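Local coordinates for SusD superfamily protein (PDB 3MCX), which is of unknown function but, as an outer-membrane SusD-family protein, probably takes part in nutrient capture and binds zinc, at residues 277-282 and 289-294; 318-323 and 327-332. All coordinates share one frame; numbering follows the deposited sequence.

Interaction 1: residues 277-282 and 289-294; sequences PMVYAN and NNLILS
The carbonyl oxygen of Val279 draws three donors from 289-294, one of them in a sound hydrogen bond. Asn290 N donates to Val279 O over 2.8 Å, in the carbonyl plane and on a lone pair. Leu291 N adds a weak bond to the same oxygen, and Asn289 CA brings a CA-H...O contact at 3.2 Å to Val279 O. Asn289 also reaches across with its side chain: with CG anti to the backbone N (chi1 173°), the amide swings over to the 277-282 backbone, where Asn289 ND2 donates to Ala281 O at 2.9 Å. Asn289 ND2 also donates to Leu291 O, 3.1 Å away, from above that carbonyl plane. A water donates to both Tyr280 O and Leu291 O, bridging the segments. With an alanine in place of Asn289, Ala281 O and Leu291 O would probably both lose the amide nitrogen they share. The apolar part of the contact is Leu291 on the Tyr280 ring: Leu291 CD1 sits over the ring centre, 3.7 Å from the centroid and 12° off the normal, a CH-pi contact, while Leu291 CB also lies over the face, 3.6 Å from Tyr280 CD1 and CE1. Leu291 CD1 also meets Val279 CG1 at 3.6 Å. The Asn290 amide leads away from 277-282, to Ile60 N and Arg67 O, and Tyr47 and Cys51 of helix 44-51 pack on Leu291. The whole is the buried base of a short helix-to-strand connection within the SusD family region, fastening helix 276-279 to the run entering strand 292-293, which pairs antiparallel with strand 56-57.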
ATOM      1  N   PRO A 277       5.340   1.119  11.797  1.00  6.94           N
ATOM      2  CA  PRO A 277       6.088   2.212  12.404  1.00  7.25           C
ATOM      3  C   PRO A 277       7.155   1.724  13.402  1.00  6.86           C
ATOM      4  O   PRO A 277       8.276   2.248  13.410  1.00  6.70           O
ATOM      5  CB  PRO A 277       4.999   3.079  13.033  1.00  6.70           C
ATOM      6  CG  PRO A 277       3.851   2.896  12.084  1.00  7.21           C
ATOM      7  CD  PRO A 277       3.890   1.392  11.776  1.00  7.39           C
HETATM    8  N   MSE A 278       6.851   0.713  14.215  1.00  5.90           N
HETATM    9  CA  MSE A 278       7.832   0.154  15.124  1.00  6.58           C
HETATM   10  C   MSE A 278       8.890  -0.651  14.374  1.00  6.67           C
HETATM   11  O   MSE A 278      10.051  -0.683  14.778  1.00  6.79           O
HETATM   12  CB  MSE A 278       7.171  -0.691  16.221  1.00  7.56           C
HETATM   13  CG  MSE A 278       6.555   0.153  17.305  1.00  7.10           C
HETATM   14 SE   MSE A 278       7.707   1.449  18.169  0.75  7.13          SE
HETATM   15  CE  MSE A 278       9.115   0.271  18.671  1.00  8.97           C
ATOM     16  N   VAL A 279       8.488  -1.291  13.284  1.00  6.63           N
ATOM     17  CA  VAL A 279       9.458  -2.069  12.512  1.00  6.51           C
ATOM     18  C   VAL A 279      10.436  -1.153  11.756  1.00  5.91           C
ATOM     19  O   VAL A 279      11.569  -1.553  11.495  1.00  6.35           O
ATOM     20  CB  VAL A 279       8.740  -3.137  11.647  1.00  6.48           C
ATOM     21  CG1 VAL A 279       9.752  -4.010  10.821  1.00  6.82           C
ATOM     22  CG2 VAL A 279       7.867  -4.008  12.568  1.00  6.82           C
ATOM     23  N   TYR A 280      10.037   0.086  11.505  1.00  6.54           N
ATOM     24  CA  TYR A 280      10.953   1.113  10.973  1.00  5.65           C
ATOM     25  C   TYR A 280      11.695   1.876  12.073  1.00  5.96           C
ATOM     26  O   TYR A 280      12.554   2.702  11.770  1.00  7.02           O
ATOM     27  CB  TYR A 280      10.139   2.169  10.169  1.00  6.39           C
ATOM     28  CG  TYR A 280       9.815   1.809   8.739  1.00  6.05           C
ATOM     29  CD1 TYR A 280      10.814   1.791   7.765  1.00  7.74           C
ATOM     30  CD2 TYR A 280       8.502   1.529   8.343  1.00  6.38           C
ATOM     31  CE1 TYR A 280      10.542   1.474   6.434  1.00  7.47           C
ATOM     32  CE2 TYR A 280       8.222   1.200   7.017  1.00  8.03           C
ATOM     33  CZ  TYR A 280       9.240   1.165   6.081  1.00  7.58           C
ATOM     34  OH  TYR A 280       8.945   0.803   4.788  1.00  7.71           O
ATOM     35  N   ALA A 281      11.368   1.658  13.356  1.00  5.09           N
ATOM     36  CA  ALA A 281      11.778   2.578  14.403  1.00  5.24           C
ATOM     37  C   ALA A 281      13.279   2.618  14.602  1.00  5.50           C
ATOM     38  O   ALA A 281      13.993   1.634  14.368  1.00  5.60           O
ATOM     39  CB  ALA A 281      11.093   2.195  15.734  1.00  5.86           C
ATOM     40  N   ASN A 282      13.708   3.783  15.043  1.00  5.28           N
ATOM     41  CA  ASN A 282      15.096   4.119  15.356  1.00  5.23           C
ATOM     42  C   ASN A 282      15.170   4.155  16.868  1.00  5.45           C
ATOM     43  O   ASN A 282      14.940   5.186  17.515  1.00  6.36           O
ATOM     44  CB  ASN A 282      15.420   5.440  14.675  1.00  4.45           C
ATOM     45  CG  ASN A 282      16.869   5.805  14.692  1.00  4.77           C
ATOM     46  OD1 ASN A 282      17.710   5.142  15.318  1.00  5.16           O
ATOM     47  ND2 ASN A 282      17.195   6.898  13.960  1.00  6.03           N
ATOM     48  N   ASN A 289      12.905  -3.197  15.348  1.00  5.61           N
ATOM     49  CA  ASN A 289      13.202  -2.778  13.991  1.00  5.82           C
ATOM     50  C   ASN A 289      13.591  -3.935  13.075  1.00  5.40           C
ATOM     51  O   ASN A 289      14.380  -4.801  13.456  1.00  5.43           O
ATOM     52  CB  ASN A 289      14.360  -1.749  14.002  1.00  5.82           C
ATOM     53  CG  ASN A 289      14.833  -1.389  12.621  1.00  7.71           C
ATOM     54  OD1 ASN A 289      15.517  -2.208  11.978  1.00  5.97           O
ATOM     55  ND2 ASN A 289      14.484  -0.187  12.144  1.00  5.77           N
ATOM     56  N   ASN A 290      13.035  -3.932  11.877  1.00  5.85           N
ATOM     57  CA  ASN A 290      13.630  -4.727  10.809  1.00  5.74           C
ATOM     58  C   ASN A 290      13.487  -4.148   9.424  1.00  6.36           C
ATOM     59  O   ASN A 290      13.450  -4.891   8.460  1.00  6.54           O
ATOM     60  CB  ASN A 290      13.204  -6.200  10.821  1.00  6.73           C
ATOM     61  CG  ASN A 290      14.277  -7.093  10.205  1.00  7.42           C
ATOM     62  OD1 ASN A 290      15.432  -6.650  10.092  1.00  6.35           O
ATOM     63  ND2 ASN A 290      13.937  -8.344   9.834  1.00  6.65           N
ATOM     64  N   LEU A 291      13.392  -2.819   9.326  1.00  6.21           N
ATOM     65  CA  LEU A 291      13.331  -2.112   8.059  1.00  6.89           C
ATOM     66  C   LEU A 291      14.296  -0.950   8.111  1.00  7.35           C
ATOM     67  O   LEU A 291      14.234  -0.118   9.023  1.00  7.03           O
ATOM     68  CB  LEU A 291      11.923  -1.619   7.759  1.00  6.74           C
ATOM     69  CG  LEU A 291      10.884  -2.718   7.503  1.00  6.74           C
ATOM     70  CD1 LEU A 291       9.477  -2.211   7.752  1.00  7.46           C
ATOM     71  CD2 LEU A 291      10.976  -3.315   6.083  1.00  6.88           C
ATOM     72  N   ILE A 292      15.192  -0.902   7.130  1.00  6.30           N
ATOM     73  CA  ILE A 292      16.105   0.214   6.951  1.00  6.51           C
ATOM     74  C   ILE A 292      16.181   0.524   5.477  1.00  6.57           C
ATOM     75  O   ILE A 292      15.829  -0.316   4.641  1.00  6.93           O
ATOM     76  CB  ILE A 292      17.501  -0.037   7.525  1.00  6.70           C
ATOM     77  CG1 ILE A 292      18.195  -1.276   6.905  1.00  6.94           C
ATOM     78  CG2 ILE A 292      17.425  -0.161   9.089  1.00  5.73           C
ATOM     79  CD1 ILE A 292      19.675  -1.461   7.257  1.00  6.91           C
ATOM     80  N   LEU A 293      16.645   1.725   5.152  1.00  5.69           N
ATOM     81  CA  LEU A 293      16.831   2.148   3.773  1.00  5.74           C
ATOM     82  C   LEU A 293      18.099   1.540   3.199  1.00  5.93           C
ATOM     83  O   LEU A 293      19.121   1.416   3.911  1.00  6.42           O
ATOM     84  CB  LEU A 293      16.886   3.672   3.716  1.00  5.81           C
ATOM     85  CG  LEU A 293      15.630   4.389   4.255  1.00  6.07           C
ATOM     86  CD1 LEU A 293      15.844   5.910   4.433  1.00  7.43           C
ATOM     87  CD2 LEU A 293      14.420   4.117   3.332  1.00  8.25           C
ATOM     88  N   SER A 294      18.046   1.174   1.918  1.00  6.64           N
ATOM     89  CA  SER A 294      19.199   0.639   1.219  1.00  6.03           C
ATOM     90  C   SER A 294      20.098   1.741   0.661  1.00  6.08           C
ATOM     91  O   SER A 294      19.710   2.913   0.557  1.00  6.08           O
ATOM     92  CB  SER A 294      18.730  -0.230   0.071  1.00  6.58           C
ATOM     93  OG  SER A 294      18.162   0.592  -0.928  1.00  6.87           O
TER
HETATM   94  O   HOH W   1      13.864   2.740   9.287  1.00  7.32           O

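Interaction 2: residues 318-323 and 327-332; sequences IENNTG and AAMHEK. With ZN (zinc ion), chain D.
His330 and Glu319 meet at a zinc ion, in a three-residue site of two carboxylates and one imidazole, completed by Glu315, at the surface end of the loop between strands 313-314 and 334-335. His330 sits in a type I beta turn from Ala328 to Glu331. From its CB, with CG anti to the carbonyl carbon (chi1 -60°), the ring is carried across to segment 318-323. His330 CG comes to 3.1 Å from the zinc, CB staying farther off, and His330 ND1 binds the ion at 2.0 Å. Next round the ring, His330 CE1 lies 3.0 Å from Asn320 OD1, which comes at the ring edge, in plane, and is just as near to NE2. The Asn320 amide itself stands 79° to the ring. Glu319, bent at chi2, supplies OE1 to the zinc, also at 2.0 Å, while OE2 stays 2.9 Å from the ion, so Glu319 binds in a monodentate way. Its carboxylate is nearly coplanar with the His330 ring, 15° apart, and Glu319 OE1 lies at the ring edge, 3.0 Å from His330 ND1, the closeness of two ligands of one metal. Over one face of the ring, toward its rim, sits a water that accepts from Asn321 N. Selenomethionine Met329 runs alongside Asn320 and Asn321: Met329 SE is 3.8 Å from Asn320 CA, and CE approaches Asn321 O. Asn321 turns its own side chain away into an Asx turn, where Asn321 OD1 accepts from Gly323 N at 2.9 Å, the donor above the carbonyl plane.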
ATOM      1  N   ILE A 318      21.503   5.188  18.193  1.00  3.48           N
ATOM      2  CA  ILE A 318      22.610   4.500  18.855  1.00  3.46           C
ATOM      3  C   ILE A 318      23.904   4.714  18.036  1.00  3.43           C
ATOM      4  O   ILE A 318      24.027   4.190  16.931  1.00  3.42           O
ATOM      5  CB  ILE A 318      22.377   2.980  18.963  1.00  3.28           C
ATOM      6  CG1 ILE A 318      21.062   2.686  19.716  1.00  5.82           C
ATOM      7  CG2 ILE A 318      23.561   2.282  19.581  1.00  4.76           C
ATOM      8  CD1 ILE A 318      20.545   1.224  19.504  1.00  6.91           C
ATOM      9  N   GLU A 319      24.824   5.505  18.528  1.00  4.69           N
ATOM     10  CA  GLU A 319      26.085   5.666  17.796  1.00  4.25           C
ATOM     11  C   GLU A 319      26.863   4.357  17.853  1.00  4.39           C
ATOM     12  O   GLU A 319      26.901   3.693  18.870  1.00  5.74           O
ATOM     13  CB  GLU A 319      26.923   6.859  18.280  1.00  5.70           C
ATOM     14  CG  GLU A 319      26.398   8.229  17.769  1.00  5.61           C
ATOM     15  CD  GLU A 319      26.564   8.458  16.274  1.00  5.26           C
ATOM     16  OE1 GLU A 319      27.431   7.785  15.644  1.00  5.20           O
ATOM     17  OE2 GLU A 319      25.779   9.279  15.747  1.00  6.22           O
ATOM     18  N   ASN A 320      27.519   4.029  16.749  1.00  3.53           N
ATOM     19  CA  ASN A 320      28.406   2.858  16.664  1.00  3.53           C
ATOM     20  C   ASN A 320      27.541   1.599  16.851  1.00  3.66           C
ATOM     21  O   ASN A 320      27.931   0.676  17.542  1.00  4.70           O
ATOM     22  CB  ASN A 320      29.570   2.949  17.653  1.00  4.39           C
ATOM     23  CG  ASN A 320      30.383   4.202  17.459  1.00  2.37           C
ATOM     24  OD1 ASN A 320      30.525   4.635  16.289  1.00  2.19           O
ATOM     25  ND2 ASN A 320      30.893   4.784  18.524  1.00  2.52           N
ATOM     26  N   ASN A 321      26.399   1.607  16.185  1.00  3.77           N
ATOM     27  CA  ASN A 321      25.390   0.558  16.349  1.00  4.20           C
ATOM     28  C   ASN A 321      25.827  -0.729  15.661  1.00  5.05           C
ATOM     29  O   ASN A 321      25.862  -0.790  14.427  1.00  6.00           O
ATOM     30  CB  ASN A 321      24.077   1.081  15.773  1.00  3.67           C
ATOM     31  CG  ASN A 321      22.848   0.172  16.041  1.00  5.86           C
ATOM     32  OD1 ASN A 321      23.006  -0.980  16.470  1.00  6.96           O
ATOM     33  ND2 ASN A 321      21.656   0.694  15.786  1.00  4.81           N
ATOM     34  N   THR A 322      26.099  -1.776  16.448  1.00  5.70           N
ATOM     35  CA  THR A 322      26.564  -3.044  15.865  1.00  6.23           C
ATOM     36  C   THR A 322      25.413  -3.911  15.367  1.00  6.28           C
ATOM     37  O   THR A 322      25.678  -4.966  14.768  1.00  8.03           O
ATOM     38  CB  THR A 322      27.400  -3.852  16.838  1.00  6.78           C
ATOM     39  OG1 THR A 322      26.595  -4.152  17.974  1.00  8.82           O
ATOM     40  CG2 THR A 322      28.641  -3.060  17.247  1.00  6.37           C
ATOM     41  N   GLY A 323      24.162  -3.445  15.530  1.00  5.38           N
ATOM     42  CA  GLY A 323      22.954  -4.092  15.007  1.00  6.05           C
ATOM     43  C   GLY A 323      22.662  -3.770  13.546  1.00  5.59           C
ATOM     44  O   GLY A 323      21.722  -4.302  12.942  1.00  8.14           O
ATOM     45  N   ALA A 327      28.624  -1.662   6.815  1.00  8.70           N
ATOM     46  CA  ALA A 327      28.664  -0.563   5.839  1.00  8.24           C
ATOM     47  C   ALA A 327      27.583   0.507   6.052  1.00  8.03           C
ATOM     48  O   ALA A 327      27.722   1.653   5.581  1.00  9.41           O
ATOM     49  CB  ALA A 327      28.584  -1.119   4.386  1.00  8.20           C
ATOM     50  N   ALA A 328      26.532   0.178   6.803  1.00  6.23           N
ATOM     51  CA  ALA A 328      25.438   1.112   7.094  1.00  5.88           C
ATOM     52  C   ALA A 328      25.595   1.839   8.437  1.00  5.56           C
ATOM     53  O   ALA A 328      24.762   2.685   8.727  1.00  5.02           O
ATOM     54  CB  ALA A 328      24.090   0.363   7.109  1.00  5.80           C
HETATM   55  N   MSE A 329      26.612   1.484   9.215  1.00  4.99           N
HETATM   56  CA  MSE A 329      26.720   1.910  10.638  1.00  4.68           C
HETATM   57  C   MSE A 329      26.350   3.376  10.870  1.00  6.17           C
HETATM   58  O   MSE A 329      25.487   3.685  11.785  1.00  5.40           O
HETATM   59  CB  MSE A 329      28.107   1.632  11.180  1.00  5.29           C
HETATM   60  CG  MSE A 329      28.273   2.004  12.656  1.00  7.12           C
HETATM   61 SE   MSE A 329      29.965   1.562  13.417  0.75  5.98          SE
HETATM   62  CE  MSE A 329      29.555  -0.223  13.942  1.00 12.01           C
ATOM     63  N   HIS A 330      26.955   4.282  10.095  1.00  4.67           N
ATOM     64  CA  HIS A 330      26.741   5.738  10.265  1.00  4.48           C
ATOM     65  C   HIS A 330      25.916   6.338   9.071  1.00  5.79           C
ATOM     66  O   HIS A 330      25.839   7.581   8.940  1.00  7.57           O
ATOM     67  CB  HIS A 330      28.041   6.485  10.562  1.00  4.64           C
ATOM     68  CG  HIS A 330      28.696   6.013  11.821  1.00  3.49           C
ATOM     69  ND1 HIS A 330      28.370   6.490  13.088  1.00  3.35           N
ATOM     70  CD2 HIS A 330      29.664   5.085  11.999  1.00  5.74           C
ATOM     71  CE1 HIS A 330      29.102   5.840  13.978  1.00  6.75           C
ATOM     72  NE2 HIS A 330      29.906   5.005  13.344  1.00  5.92           N
ATOM     73  N   GLU A 331      25.296   5.500   8.268  1.00  5.49           N
ATOM     74  CA  GLU A 331      24.499   6.011   7.192  1.00  5.99           C
ATOM     75  C   GLU A 331      23.075   6.373   7.619  1.00  5.28           C
ATOM     76  O   GLU A 331      22.571   5.880   8.624  1.00  5.24           O
ATOM     77  CB  GLU A 331      24.496   4.980   6.051  1.00  6.63           C
ATOM     78  CG  GLU A 331      25.870   4.667   5.501  1.00  8.24           C
ATOM     79  CD  GLU A 331      26.517   5.867   4.900  1.00 17.49           C
ATOM     80  OE1 GLU A 331      25.832   6.555   4.102  1.00 19.20           O
ATOM     81  OE2 GLU A 331      27.668   6.117   5.303  1.00 22.66           O
ATOM     82  N   LYS A 332      22.422   7.242   6.873  1.00  5.50           N
ATOM     83  CA  LYS A 332      21.091   7.706   7.214  1.00  5.91           C
ATOM     84  C   LYS A 332      20.018   6.722   6.747  1.00  6.37           C
ATOM     85  O   LYS A 332      19.188   7.027   5.883  1.00  6.56           O
ATOM     86  CB  LYS A 332      20.885   9.116   6.671  1.00  6.38           C
ATOM     87  CG  LYS A 332      21.797  10.112   7.285  1.00  7.60           C
ATOM     88  CD  LYS A 332      21.520  11.534   6.779  1.00 10.77           C
ATOM     89  CE  LYS A 332      22.487  12.544   7.397  1.00 14.70           C
ATOM     90  NZ  LYS A 332      21.980  13.930   7.080  1.00 20.34           N
TER
HETATM   91 ZN    ZN D   3      27.421   8.121  13.635  0.80 10.08          ZN
HETATM   92  O   HOH W   2      25.835   3.795  14.400  1.00  6.37           O

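From the N terminus the chain first meets interaction 1, which shuts the short loop between residues 282 and 289, and only later interaction 2, where 318-323 and 327-332 close the tip of the loop between strands 313-314 and 334-335. The two neither nest nor cross but follow in series; the centres of interaction 1 and interaction 2 lie about 13 Å apart. Leu293 CD1 packs on Lys332 O at 3.8 Å, and the backbones of Leu293 and Val333 are hydrogen-bonded. Asn282 bonds to Glu315 O and Val317 N, and Arg59 reaches both Asn289 O and Gly323 O. Thus the buried helix-to-strand connection of interaction 1 is anchored to the surface zinc loop.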